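Local coordinates for protein membrane-anchored mycosin mycp1 (Mycobacterium thermoresistibile, PDB 4HVL) that probably cleaves proteins as a membrane-anchored, subtilisin-like serine protease and is an essential component of the mycobacterial ESX-1 (type VII) secretion system, at residues Gly84-Asp89 with Ser130-Ser135; Asp97-Gly102 with Thr134-Gln139; Ile2-Ile7 with Arg237-Val242; Gln224-Asp229 with Gln241-Val246. One frame throughout, in Å; residues are numbered along the deposited sequence.

Contact 1: residues Gly84-Asp89 with Ser130-Ser135. With ZN (zinc ion), chain B.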
loop_
_atom_site.group_PDB
_atom_site.type_symbol
_atom_site.label_atom_id
_atom_site.label_comp_id
_atom_site.label_asym_id
_atom_site.label_seq_id
_atom_site.Cartn_x
_atom_site.Cartn_y
_atom_site.Cartn_z
ATOM N N GLY A 84 3.041 -7.247 14.237
ATOM C CA GLY A 84 1.784 -7.678 13.623
ATOM C C GLY A 84 1.871 -9.053 12.987
ATOM O O GLY A 84 0.895 -9.538 12.437
ATOM N N GLY A 85 3.040 -9.682 13.057
ATOM C CA GLY A 85 3.244 -10.990 12.444
ATOM C C GLY A 85 4.120 -10.996 11.196
ATOM O O GLY A 85 4.327 -9.960 10.528
ATOM N N ASP A 86 4.637 -12.187 10.903
ATOM C CA ASP A 86 5.558 -12.426 9.798
ATOM C C ASP A 86 5.002 -13.526 8.913
ATOM O O ASP A 86 4.675 -14.617 9.396
ATOM C CB ASP A 86 6.902 -12.843 10.377
ATOM C CG ASP A 86 8.068 -12.537 9.466
ATOM O OD1 ASP A 86 7.946 -12.617 8.232
ATOM O OD2 ASP A 86 9.156 -12.258 10.000
ATOM N N PHE A 87 4.909 -13.230 7.623
ATOM C CA PHE A 87 4.439 -14.174 6.615
ATOM C C PHE A 87 5.551 -14.530 5.631
ATOM O O PHE A 87 5.296 -15.125 4.612
ATOM C CB PHE A 87 3.213 -13.581 5.925
ATOM C CG PHE A 87 2.055 -13.365 6.872
ATOM C CD1 PHE A 87 2.090 -12.361 7.809
ATOM C CD2 PHE A 87 0.967 -14.202 6.849
ATOM C CE1 PHE A 87 1.060 -12.194 8.710
ATOM C CE2 PHE A 87 -0.084 -14.032 7.746
ATOM C CZ PHE A 87 -0.035 -13.018 8.666
ATOM N N VAL A 88 6.790 -14.183 5.981
ATOM C CA VAL A 88 8.005 -14.539 5.218
ATOM C C VAL A 88 8.855 -15.501 6.028
ATOM O O VAL A 88 9.128 -16.648 5.610
ATOM C CB VAL A 88 8.801 -13.253 4.883
ATOM C CG1 VAL A 88 10.148 -13.563 4.232
ATOM C CG2 VAL A 88 7.945 -12.377 3.983
ATOM N N ASP A 89 9.266 -15.042 7.204
ATOM C CA ASP A 89 9.986 -15.891 8.136
ATOM C C ASP A 89 8.995 -16.502 9.129
ATOM O O ASP A 89 8.307 -15.807 9.884
ATOM C CB ASP A 89 11.073 -15.116 8.849
ATOM C CG ASP A 89 12.084 -16.020 9.530
ATOM O OD1 ASP A 89 11.680 -17.009 10.186
ATOM O OD2 ASP A 89 13.302 -15.735 9.418
ATOM N N SER A 130 2.986 -3.801 12.372
ATOM C CA SER A 130 3.791 -4.238 11.215
ATOM C C SER A 130 3.624 -5.731 10.903
ATOM O O SER A 130 3.942 -6.595 11.718
ATOM C CB SER A 130 5.281 -3.927 11.436
ATOM O OG SER A 130 6.086 -4.385 10.341
ATOM N N LEU A 131 3.137 -6.014 9.705
ATOM C CA LEU A 131 3.031 -7.382 9.199
ATOM C C LEU A 131 3.979 -7.496 8.025
ATOM O O LEU A 131 3.868 -6.725 7.053
ATOM C CB LEU A 131 1.622 -7.676 8.709
ATOM C CG LEU A 131 0.485 -7.687 9.722
ATOM C CD1 LEU A 131 -0.036 -6.272 10.005
ATOM C CD2 LEU A 131 -0.650 -8.564 9.203
ATOM N N ARG A 132 4.937 -8.417 8.113
ATOM C CA ARG A 132 5.832 -8.655 7.007
ATOM C C ARG A 132 5.209 -9.722 6.095
ATOM O O ARG A 132 5.015 -10.869 6.500
ATOM C CB ARG A 132 7.246 -9.049 7.445
ATOM C CG ARG A 132 8.104 -9.452 6.250
ATOM C CD ARG A 132 9.585 -9.385 6.499
ATOM N NE ARG A 132 10.020 -10.438 7.419
ATOM C CZ ARG A 132 11.289 -10.719 7.682
ATOM N NH1 ARG A 132 12.256 -10.041 7.098
ATOM N NH2 ARG A 132 11.580 -11.674 8.552
ATOM N N HIS A 133 4.918 -9.322 4.868
ATOM C CA HIS A 133 4.408 -10.221 3.848
ATOM C C HIS A 133 5.412 -10.470 2.700
ATOM O O HIS A 133 5.341 -11.527 2.067
ATOM C CB HIS A 133 3.079 -9.712 3.290
ATOM C CG HIS A 133 2.566 -10.540 2.159
ATOM N ND1 HIS A 133 2.779 -10.200 0.844
ATOM C CD2 HIS A 133 1.974 -11.757 2.143
ATOM C CE1 HIS A 133 2.294 -11.146 0.061
ATOM N NE2 HIS A 133 1.794 -12.098 0.827
ATOM N N THR A 134 6.335 -9.535 2.445
ATOM C CA THR A 134 7.310 -9.656 1.351
ATOM C C THR A 134 8.715 -9.348 1.808
ATOM O O THR A 134 8.897 -8.508 2.685
ATOM C CB THR A 134 6.967 -8.680 0.188
ATOM O OG1 THR A 134 5.843 -9.189 -0.519
ATOM C CG2 THR A 134 8.090 -8.552 -0.829
ATOM N N SER A 135 9.701 -10.028 1.203
ATOM C CA SER A 135 11.116 -9.610 1.259
ATOM C C SER A 135 11.917 -10.133 0.086
ATOM O O SER A 135 11.963 -11.353 -0.143
ATOM C CB SER A 135 11.822 -10.063 2.536
ATOM O OG SER A 135 13.228 -9.760 2.452
HETATM ZN ZN ZN B . 3.830 -8.617 -0.142
HETATM O O HOH W 1 13.990 -12.939 9.726
#
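At the outer edge of the central parallel sheet of the subtilisin fold, Gly84-Asp89 and Ser130-Ser135 pair as parallel neighbours, with Asp86 and Arg132 beside each other on one face. Arg132 N donates to Gly85 O at 2.9 Å, and Phe87 N returns the bond to Arg132 O, linking the strands up to their C-terminal ends. The Asp86 and Arg132 side chains run alongside each other in the same direction, and the guanidinium grips the carboxylate side-on: NE reaches OD1 at 3.1 Å, while NH2 meets the syn lone pair of OD2 at 2.9 Å. The two planes are nevertheless 51° apart. Asp86 OD1 also accepts from Val88 N, an Asx turn, and from Asp89 N, which extends it to an Asx motif; three donors in all fix the carboxylate. CG1 of Val88 lies over one guanidinium face, and its CG2 presses on His133 O at 3.3 Å. Beyond the strand, His133 ND1 and Thr134 OG1 bind a zinc ion, each at 2.1 Å, with Glu181. Helix 154-171, whose Ser158 O accepts from His133 NE2, packs on Phe87 and Leu131, strand 65-70 flanks Leu131 and His133, and Phe138 of strand 138-140 touches Arg132.

Contact 2: residues Asp97-Gly102 with Thr134-Gln139. With ZN (zinc ion), chain B; ZN (zinc ion), chain G.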
loop_
_atom_site.group_PDB
_atom_site.type_symbol
_atom_site.label_atom_id
_atom_site.label_comp_id
_atom_site.label_asym_id
_atom_site.label_seq_id
_atom_site.Cartn_x
_atom_site.Cartn_y
_atom_site.Cartn_z
ATOM N N ASP A 97 12.834 -5.403 9.301
ATOM C CA ASP A 97 12.788 -4.942 7.921
ATOM C C ASP A 97 14.156 -5.248 7.319
ATOM O O ASP A 97 15.137 -4.679 7.746
ATOM C CB ASP A 97 12.521 -3.434 7.850
ATOM C CG ASP A 97 12.374 -2.938 6.445
ATOM O OD1 ASP A 97 12.366 -3.796 5.502
ATOM O OD2 ASP A 97 12.196 -1.700 6.290
ATOM N N CYS A 98 14.187 -6.135 6.327
ATOM C CA CYS A 98 15.419 -6.497 5.644
ATOM C C CYS A 98 15.521 -5.779 4.280
ATOM O O CYS A 98 16.516 -5.918 3.592
ATOM C CB CYS A 98 15.467 -8.031 5.474
ATOM S SG CYS A 98 17.093 -8.781 5.256
ATOM N N ASP A 99 14.525 -4.964 3.931
ATOM C CA ASP A 99 14.404 -4.420 2.577
ATOM C C ASP A 99 14.449 -2.899 2.517
ATOM O O ASP A 99 14.239 -2.333 1.471
ATOM C CB ASP A 99 13.076 -4.879 1.958
ATOM C CG ASP A 99 13.018 -6.378 1.747
ATOM O OD1 ASP A 99 13.150 -7.143 2.720
ATOM O OD2 ASP A 99 12.866 -6.785 0.595
ATOM N N ALA A 100 14.629 -2.228 3.646
ATOM C CA ALA A 100 14.599 -0.773 3.657
ATOM C C ALA A 100 13.365 -0.275 2.936
ATOM O O ALA A 100 13.455 0.574 2.065
ATOM C CB ALA A 100 15.866 -0.214 3.015
ATOM N N HIS A 101 12.205 -0.812 3.296
ATOM C CA HIS A 101 10.994 -0.473 2.616
ATOM C C HIS A 101 9.866 -0.250 3.627
ATOM O O HIS A 101 9.397 0.882 3.790
ATOM C CB HIS A 101 10.669 -1.555 1.558
ATOM C CG HIS A 101 9.557 -1.182 0.633
ATOM N ND1 HIS A 101 8.233 -1.391 0.954
ATOM C CD2 HIS A 101 9.558 -0.563 -0.575
ATOM C CE1 HIS A 101 7.465 -0.949 -0.030
ATOM N NE2 HIS A 101 8.242 -0.434 -0.964
ATOM N N GLY A 102 9.456 -1.304 4.322
ATOM C CA GLY A 102 8.343 -1.222 5.258
ATOM C C GLY A 102 8.525 -0.183 6.352
ATOM O O GLY A 102 7.575 0.486 6.766
ATOM N N THR A 134 6.335 -9.535 2.445
ATOM C CA THR A 134 7.310 -9.656 1.351
ATOM C C THR A 134 8.715 -9.348 1.808
ATOM O O THR A 134 8.897 -8.508 2.685
ATOM C CB THR A 134 6.967 -8.680 0.188
ATOM O OG1 THR A 134 5.843 -9.189 -0.519
ATOM C CG2 THR A 134 8.090 -8.552 -0.829
ATOM N N SER A 135 9.701 -10.028 1.203
ATOM C CA SER A 135 11.116 -9.610 1.259
ATOM C C SER A 135 11.917 -10.133 0.086
ATOM O O SER A 135 11.963 -11.353 -0.143
ATOM C CB SER A 135 11.822 -10.063 2.536
ATOM O OG SER A 135 13.228 -9.760 2.452
ATOM N N ALA A 136 12.615 -9.221 -0.594
ATOM C CA ALA A 136 13.566 -9.581 -1.626
ATOM C C ALA A 136 14.821 -10.306 -1.083
ATOM O O ALA A 136 15.613 -10.811 -1.852
ATOM C CB ALA A 136 13.969 -8.333 -2.407
ATOM N N ALA A 137 15.013 -10.331 0.237
ATOM C CA ALA A 137 16.179 -10.983 0.839
ATOM C C ALA A 137 15.998 -12.501 1.053
ATOM O O ALA A 137 16.966 -13.209 1.353
ATOM C CB ALA A 137 16.506 -10.323 2.173
ATOM N N PHE A 138 14.761 -12.977 0.910
ATOM C CA PHE A 138 14.423 -14.385 1.117
ATOM C C PHE A 138 14.058 -15.058 -0.181
ATOM O O PHE A 138 13.529 -14.411 -1.089
ATOM C CB PHE A 138 13.223 -14.502 2.052
ATOM C CG PHE A 138 13.535 -14.219 3.485
ATOM C CD1 PHE A 138 13.897 -12.938 3.892
ATOM C CD2 PHE A 138 13.419 -15.213 4.437
ATOM C CE1 PHE A 138 14.165 -12.674 5.225
ATOM C CE2 PHE A 138 13.679 -14.955 5.763
ATOM C CZ PHE A 138 14.049 -13.682 6.159
ATOM N N GLN A 139 14.293 -16.363 -0.248
ATOM C CA GLN A 139 13.907 -17.177 -1.404
ATOM C C GLN A 139 13.181 -18.439 -0.919
ATOM O O GLN A 139 13.506 -18.969 0.154
ATOM C CB GLN A 139 15.137 -17.627 -2.220
ATOM C CG GLN A 139 15.879 -16.523 -2.962
ATOM C CD GLN A 139 15.045 -15.894 -4.069
ATOM O OE1 GLN A 139 14.345 -16.598 -4.815
ATOM N NE2 GLN A 139 15.106 -14.562 -4.181
HETATM ZN ZN ZN B . 3.830 -8.617 -0.142
HETATM ZN ZN ZN G . 7.400 0.135 -2.851
HETATM O O HOH W 2 8.740 -0.830 -4.214
#
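The loop leading into the predicted catalytic histidine of this subtilase, Asp97-Gly102, is fastened to the type I beta turn Ser135-Phe138 by a single carboxylate. Asp99 points toward the turn and spends both oxygens on it. Its OD1 accepts from Ser135 OG at 2.6 Å, its OD2 from Ala136 N at 2.7 Å, and each oxygen uses its syn lone pair, so the carboxylate spans the hydroxyl and the amide, one oxygen to each. Ser135 OG, anti to its own backbone N (chi1 173°), also accepts from Ala137 N at 2.9 Å. This ST turn ties the hydroxyl to the third residue of the beta turn. Within the loop, Asp97 organises the chain before the helix: OD1 takes Asp99 N in an Asx turn, and OD2 takes His101 N at 3.1 Å. Asp97 thus fixes the backbone at His101, the N-cap residue of helix 102-110, and probably helps to position its ring. ND1 of that imidazole is hydrogen-bonded to Asp70, and its NE2 binds a zinc ion shared with Ser312. Next to the carboxylate grip, the disulfide between Cys98 and Cys29 rests on the turn, Cys98 SG lying 3.5 Å from Ala137 CB.

Contact 3: residues Ile2-Ile7 with Arg237-Val242. With ZN (zinc ion), chain H.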
loop_
_atom_site.group_PDB
_atom_site.type_symbol
_atom_site.label_atom_id
_atom_site.label_comp_id
_atom_site.label_asym_id
_atom_site.label_seq_id
_atom_site.Cartn_x
_atom_site.Cartn_y
_atom_site.Cartn_z
ATOM N N ILE A 2 -13.999 -10.249 -19.527
ATOM C CA ILE A 2 -13.218 -10.074 -18.308
ATOM C C ILE A 2 -14.199 -9.575 -17.245
ATOM O O ILE A 2 -14.936 -8.620 -17.468
ATOM C CB ILE A 2 -12.086 -9.071 -18.552
ATOM C CG1 ILE A 2 -11.210 -9.599 -19.701
ATOM C CG2 ILE A 2 -11.298 -8.812 -17.266
ATOM C CD1 ILE A 2 -9.933 -8.838 -19.958
ATOM N N GLU A 3 -14.255 -10.257 -16.114
ATOM C CA GLU A 3 -15.231 -9.925 -15.088
ATOM C C GLU A 3 -14.518 -9.433 -13.844
ATOM O O GLU A 3 -13.465 -9.951 -13.493
ATOM C CB GLU A 3 -16.108 -11.137 -14.759
ATOM C CG GLU A 3 -16.897 -11.634 -15.967
ATOM C CD GLU A 3 -18.006 -12.586 -15.599
ATOM O OE1 GLU A 3 -17.748 -13.544 -14.842
ATOM O OE2 GLU A 3 -19.139 -12.378 -16.058
ATOM N N PRO A 4 -15.085 -8.414 -13.176
ATOM C CA PRO A 4 -14.574 -8.077 -11.850
ATOM C C PRO A 4 -14.626 -9.314 -10.942
ATOM O O PRO A 4 -15.450 -10.179 -11.158
ATOM C CB PRO A 4 -15.550 -7.006 -11.356
ATOM C CG PRO A 4 -16.169 -6.430 -12.575
ATOM C CD PRO A 4 -16.150 -7.501 -13.624
ATOM N N PRO A 5 -13.759 -9.391 -9.928
ATOM C CA PRO A 5 -13.824 -10.542 -9.034
ATOM C C PRO A 5 -15.176 -10.621 -8.312
ATOM O O PRO A 5 -15.787 -9.597 -8.005
ATOM C CB PRO A 5 -12.688 -10.294 -8.048
ATOM C CG PRO A 5 -12.391 -8.828 -8.130
ATOM C CD PRO A 5 -12.829 -8.351 -9.459
ATOM N N VAL A 6 -15.670 -11.834 -8.113
ATOM C CA VAL A 6 -16.935 -12.040 -7.430
ATOM C C VAL A 6 -16.517 -12.590 -6.071
ATOM O O VAL A 6 -15.812 -13.580 -6.004
ATOM C CB VAL A 6 -17.866 -12.991 -8.237
ATOM C CG1 VAL A 6 -18.909 -13.674 -7.351
ATOM C CG2 VAL A 6 -18.561 -12.211 -9.341
ATOM N N ILE A 7 -16.912 -11.900 -5.007
ATOM C CA ILE A 7 -16.490 -12.221 -3.647
ATOM C C ILE A 7 -17.291 -13.412 -3.120
ATOM O O ILE A 7 -18.514 -13.420 -3.209
ATOM C CB ILE A 7 -16.737 -11.016 -2.703
ATOM C CG1 ILE A 7 -16.116 -9.728 -3.273
ATOM C CG2 ILE A 7 -16.212 -11.307 -1.301
ATOM C CD1 ILE A 7 -14.625 -9.783 -3.478
ATOM N N ARG A 237 -14.479 2.287 -17.914
ATOM C CA ARG A 237 -13.214 1.983 -17.235
ATOM C C ARG A 237 -12.342 0.922 -17.954
ATOM O O ARG A 237 -11.245 0.632 -17.517
ATOM C CB ARG A 237 -13.492 1.551 -15.791
ATOM C CG ARG A 237 -14.246 2.590 -14.953
ATOM C CD ARG A 237 -13.477 3.907 -14.830
ATOM N NE ARG A 237 -12.112 3.729 -14.324
ATOM C CZ ARG A 237 -11.755 3.814 -13.038
ATOM N NH1 ARG A 237 -12.668 4.058 -12.115
ATOM N NH2 ARG A 237 -10.481 3.631 -12.667
ATOM N N GLY A 238 -12.807 0.379 -19.075
ATOM C CA GLY A 238 -11.955 -0.503 -19.888
ATOM C C GLY A 238 -11.555 -1.821 -19.245
ATOM O O GLY A 238 -10.418 -2.254 -19.409
ATOM N N TRP A 239 -12.484 -2.454 -18.522
ATOM C CA TRP A 239 -12.293 -3.824 -18.029
ATOM C C TRP A 239 -11.913 -4.806 -19.147
ATOM O O TRP A 239 -11.120 -5.703 -18.913
ATOM C CB TRP A 239 -13.544 -4.369 -17.306
ATOM C CG TRP A 239 -13.643 -3.916 -15.880
ATOM C CD1 TRP A 239 -14.309 -2.826 -15.409
ATOM C CD2 TRP A 239 -13.029 -4.538 -14.734
ATOM N NE1 TRP A 239 -14.152 -2.731 -14.031
ATOM C CE2 TRP A 239 -13.360 -3.758 -13.600
ATOM C CE3 TRP A 239 -12.222 -5.653 -14.560
ATOM C CZ2 TRP A 239 -12.941 -4.102 -12.305
ATOM C CZ3 TRP A 239 -11.807 -5.985 -13.283
ATOM C CH2 TRP A 239 -12.163 -5.212 -12.179
ATOM N N GLN A 240 -12.473 -4.624 -20.335
ATOM C CA GLN A 240 -12.201 -5.514 -21.468
ATOM C C GLN A 240 -10.858 -5.271 -22.160
ATOM O O GLN A 240 -10.474 -6.052 -22.991
ATOM C CB GLN A 240 -13.336 -5.444 -22.495
ATOM C CG GLN A 240 -14.716 -5.750 -21.920
ATOM C CD GLN A 240 -14.689 -6.913 -20.944
ATOM O OE1 GLN A 240 -14.121 -7.970 -21.226
ATOM N NE2 GLN A 240 -15.246 -6.699 -19.767
ATOM N N GLN A 241 -10.153 -4.209 -21.791
ATOM C CA GLN A 241 -8.816 -3.895 -22.322
ATOM C C GLN A 241 -7.723 -4.366 -21.369
ATOM O O GLN A 241 -6.549 -4.271 -21.678
ATOM C CB GLN A 241 -8.688 -2.380 -22.529
ATOM C CG GLN A 241 -9.844 -1.766 -23.310
ATOM C CD GLN A 241 -9.962 -2.386 -24.678
ATOM O OE1 GLN A 241 -8.952 -2.681 -25.313
ATOM N NE2 GLN A 241 -11.195 -2.575 -25.152
ATOM N N VAL A 242 -8.108 -4.875 -20.208
ATOM C CA VAL A 242 -7.132 -5.310 -19.204
ATOM C C VAL A 242 -6.375 -6.546 -19.677
ATOM O O VAL A 242 -6.988 -7.486 -20.205
ATOM C CB VAL A 242 -7.827 -5.639 -17.870
ATOM C CG1 VAL A 242 -6.891 -6.404 -16.930
ATOM C CG2 VAL A 242 -8.357 -4.368 -17.238
HETATM ZN ZN ZN H . -20.298 -14.003 -15.688
#
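Ile2, Trp239 and Gln240 carry this surface contact, in which the extended N-terminal segment of the subtilisin-like protease lies across the loop before strand 244-247. Ile2 is gripped through its backbone by the Gln240 amide: Ile2 N donates to OE1 at 2.8 Å, and NE2 donates to Ile2 O at 3.0 Å. Both bonds are nearly straight, with N-H...acceptor angles of 170°, and both lie in a carbonyl plane on a lone pair, so one side-chain amide acts as a two-point clamp on one residue. A bend at chi2 (-41°) turns CD of Gln240 back toward Ile2, and the two side chains run antiparallel past each other. CB of Ile2 is directed toward the loop; CD1 comes within 3.2 Å of Val242 O, while CG2 approaches the edge of the Trp239 ring at CE3. Trp239 then receives the next residues of the N-terminal segment. Pro4 lies over one face of the indole in a CH-pi contact, and Pro5 CD touches CH2 at 4.2 Å. Trp276 meets the same indole edge-to-face, and Asp235 accepts from the backbone N atoms of Trp239 and Gln240, holding the loop in shape. Glu3 points away from the loop, and its OE2 binds a zinc ion at 2.0 Å. Pro4 CG stands 4.0 Å from the centroid of the six-membered ring, only 12° off its normal.

Contact 4: residues Gln224-Asp229 with Gln241-Val246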
loop_
_atom_site.group_PDB
_atom_site.type_symbol
_atom_site.label_atom_id
_atom_site.label_comp_id
_atom_site.label_asym_id
_atom_site.label_seq_id
_atom_site.Cartn_x
_atom_site.Cartn_y
_atom_site.Cartn_z
ATOM N N GLN A 224 2.105 -2.838 -17.974
ATOM C CA GLN A 224 1.078 -1.787 -17.979
ATOM C C GLN A 224 -0.189 -2.198 -18.710
ATOM O O GLN A 224 -0.115 -2.787 -19.787
ATOM C CB GLN A 224 1.635 -0.530 -18.661
ATOM C CG GLN A 224 0.773 0.730 -18.569
ATOM C CD GLN A 224 0.397 1.064 -17.140
ATOM O OE1 GLN A 224 -0.558 0.511 -16.590
ATOM N NE2 GLN A 224 1.140 1.967 -16.531
ATOM N N ASN A 225 -1.349 -1.868 -18.153
ATOM C CA ASN A 225 -2.606 -2.138 -18.840
ATOM C C ASN A 225 -2.902 -1.051 -19.877
ATOM O O ASN A 225 -2.595 0.111 -19.643
ATOM C CB ASN A 225 -3.775 -2.213 -17.851
ATOM C CG ASN A 225 -3.893 -3.566 -17.198
ATOM O OD1 ASN A 225 -3.851 -4.604 -17.877
ATOM N ND2 ASN A 225 -4.061 -3.574 -15.864
ATOM N N PRO A 226 -3.501 -1.429 -21.026
ATOM C CA PRO A 226 -3.930 -0.405 -22.013
ATOM C C PRO A 226 -5.077 0.452 -21.492
ATOM O O PRO A 226 -5.820 0.007 -20.626
ATOM C CB PRO A 226 -4.419 -1.238 -23.218
ATOM C CG PRO A 226 -3.861 -2.593 -23.038
ATOM C CD PRO A 226 -3.633 -2.792 -21.559
ATOM N N PRO A 227 -5.231 1.679 -22.017
ATOM C CA PRO A 227 -6.380 2.476 -21.617
ATOM C C PRO A 227 -7.736 1.899 -22.106
ATOM O O PRO A 227 -7.774 1.033 -22.966
ATOM C CB PRO A 227 -6.114 3.825 -22.299
ATOM C CG PRO A 227 -5.281 3.495 -23.481
ATOM C CD PRO A 227 -4.408 2.370 -23.027
ATOM N N PRO A 228 -8.839 2.407 -21.564
ATOM C CA PRO A 228 -10.174 2.097 -22.082
ATOM C C PRO A 228 -10.343 2.416 -23.563
ATOM O O PRO A 228 -9.729 3.362 -24.053
ATOM C CB PRO A 228 -11.089 3.019 -21.277
ATOM C CG PRO A 228 -10.311 3.354 -20.031
ATOM C CD PRO A 228 -8.869 3.345 -20.427
ATOM N N ASP A 229 -11.168 1.636 -24.266
ATOM C CA ASP A 229 -11.530 1.959 -25.647
ATOM C C ASP A 229 -12.755 2.895 -25.647
ATOM O O ASP A 229 -13.850 2.498 -25.244
ATOM C CB ASP A 229 -11.818 0.699 -26.464
ATOM C CG ASP A 229 -11.943 0.987 -27.956
ATOM O OD1 ASP A 229 -12.054 2.178 -28.334
ATOM O OD2 ASP A 229 -11.924 0.017 -28.753
ATOM N N GLN A 241 -10.153 -4.209 -21.791
ATOM C CA GLN A 241 -8.816 -3.895 -22.322
ATOM C C GLN A 241 -7.723 -4.366 -21.369
ATOM O O GLN A 241 -6.549 -4.271 -21.678
ATOM C CB GLN A 241 -8.688 -2.380 -22.529
ATOM C CG GLN A 241 -9.844 -1.766 -23.310
ATOM C CD GLN A 241 -9.962 -2.386 -24.678
ATOM O OE1 GLN A 241 -8.952 -2.681 -25.313
ATOM N NE2 GLN A 241 -11.195 -2.575 -25.152
ATOM N N VAL A 242 -8.108 -4.875 -20.208
ATOM C CA VAL A 242 -7.132 -5.310 -19.204
ATOM C C VAL A 242 -6.375 -6.546 -19.677
ATOM O O VAL A 242 -6.988 -7.486 -20.205
ATOM C CB VAL A 242 -7.827 -5.639 -17.870
ATOM C CG1 VAL A 242 -6.891 -6.404 -16.930
ATOM C CG2 VAL A 242 -8.357 -4.368 -17.238
ATOM N N GLN A 243 -5.057 -6.536 -19.477
ATOM C CA GLN A 243 -4.208 -7.724 -19.679
ATOM C C GLN A 243 -3.578 -8.239 -18.376
ATOM O O GLN A 243 -3.303 -9.440 -18.252
ATOM C CB GLN A 243 -3.081 -7.393 -20.655
ATOM C CG GLN A 243 -3.577 -6.803 -21.964
ATOM C CD GLN A 243 -2.452 -6.271 -22.836
ATOM O OE1 GLN A 243 -1.332 -5.998 -22.358
ATOM N NE2 GLN A 243 -2.744 -6.105 -24.124
ATOM N N THR A 244 -3.309 -7.324 -17.441
ATOM C CA THR A 244 -2.640 -7.640 -16.189
ATOM C C THR A 244 -3.562 -7.371 -14.990
ATOM O O THR A 244 -3.994 -6.248 -14.769
ATOM C CB THR A 244 -1.338 -6.828 -16.058
ATOM O OG1 THR A 244 -0.491 -7.118 -17.167
ATOM C CG2 THR A 244 -0.582 -7.165 -14.776
ATOM N N ILE A 245 -3.899 -8.427 -14.261
ATOM C CA ILE A 245 -4.602 -8.311 -12.995
ATOM C C ILE A 245 -3.574 -7.899 -11.935
ATOM O O ILE A 245 -2.473 -8.466 -11.888
ATOM C CB ILE A 245 -5.252 -9.660 -12.597
ATOM C CG1 ILE A 245 -6.279 -10.100 -13.654
ATOM C CG2 ILE A 245 -5.866 -9.608 -11.196
ATOM C CD1 ILE A 245 -7.333 -9.050 -13.964
ATOM N N VAL A 246 -3.912 -6.891 -11.137
ATOM C CA VAL A 246 -3.157 -6.524 -9.933
ATOM C C VAL A 246 -4.046 -6.798 -8.720
ATOM O O VAL A 246 -5.190 -6.297 -8.642
ATOM C CB VAL A 246 -2.743 -5.031 -9.949
ATOM C CG1 VAL A 246 -1.858 -4.708 -8.751
ATOM C CG2 VAL A 246 -2.009 -4.690 -11.250
HETATM O O HOH W 3 -7.164 -0.101 -25.278
HETATM O O HOH W 4 -11.571 -2.591 -28.294
#
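The side-chain amide of Asn225 makes three hydrogen bonds to the backbone at the start of strand 244-247. Its OD1 accepts from two consecutive amides, Gln243 N and Thr244 N, both at 2.8 Å. The Thr244 bond is almost straight (173°) and lies in the carbonyl plane on a lone pair, whereas the Gln243 donor is tilted 28° from that plane. ND2 of the same amide donates to Thr244 O at 2.9 Å, again in plane. Thr244 is therefore bound through both its N and its O by one side chain, much as a neighbouring strand would bind it. CG of Asn225, anti to the carbonyl carbon (chi1 -83°), is thereby brought to the side of Gln243 and Thr244, and ND2 has a second acceptor in Ser273 O. Gln224 OE1 accepts from the N of Asn225, the next residue, and its own amide is held by Ser271 O and Ser273 N. In this subtilase domain Asn225 lies in the loop after strand 210-214, and strand 244-247 pairs antiparallel with strand 183-186.

Outward from this grip, the Pro226 ring presses on the backbone, its CD 3.3 Å from Gln241 O, and crosses the Gln243 side chain at about a right angle. Gln241 lays CG against Pro227 O at 3.5 Å. One water donates to both Pro227 O and Gln241 OE1; another joins Gln241 NE2 to Asp229 OD2, while OD1 of that aspartate accepts from Ala231 N. Specific amide recognition thus sets the start of the strand, whereas the prolines and Gln241 make van der Waals and water-mediated contacts, with no direct hydrogen bond across.

From the N terminus, contact 3 opens first, at Ile2-Ile7, and closes only at Arg237-Val242, so its long loop encloses contacts 1 and 2. Contact 1 opens at Gly84-Asp89 and contact 2 at Asp97-Gly102; they close in the same order on one continuous stretch, Ser130-Gln139, and therefore cross. Their centres are 9 Å apart, and Val88 CG1 meets Phe138 CG at 3.5 Å, joining the sheet edge to strand 138-140. Contact 4 follows contacts 1 and 2 in series, opens within the loop of contact 3, and ends on the same stretch, sharing Gln241 and Val242. Contacts 3 and 4 tie the N-terminal segment and the loop after strand 210-214 to strand 244-247.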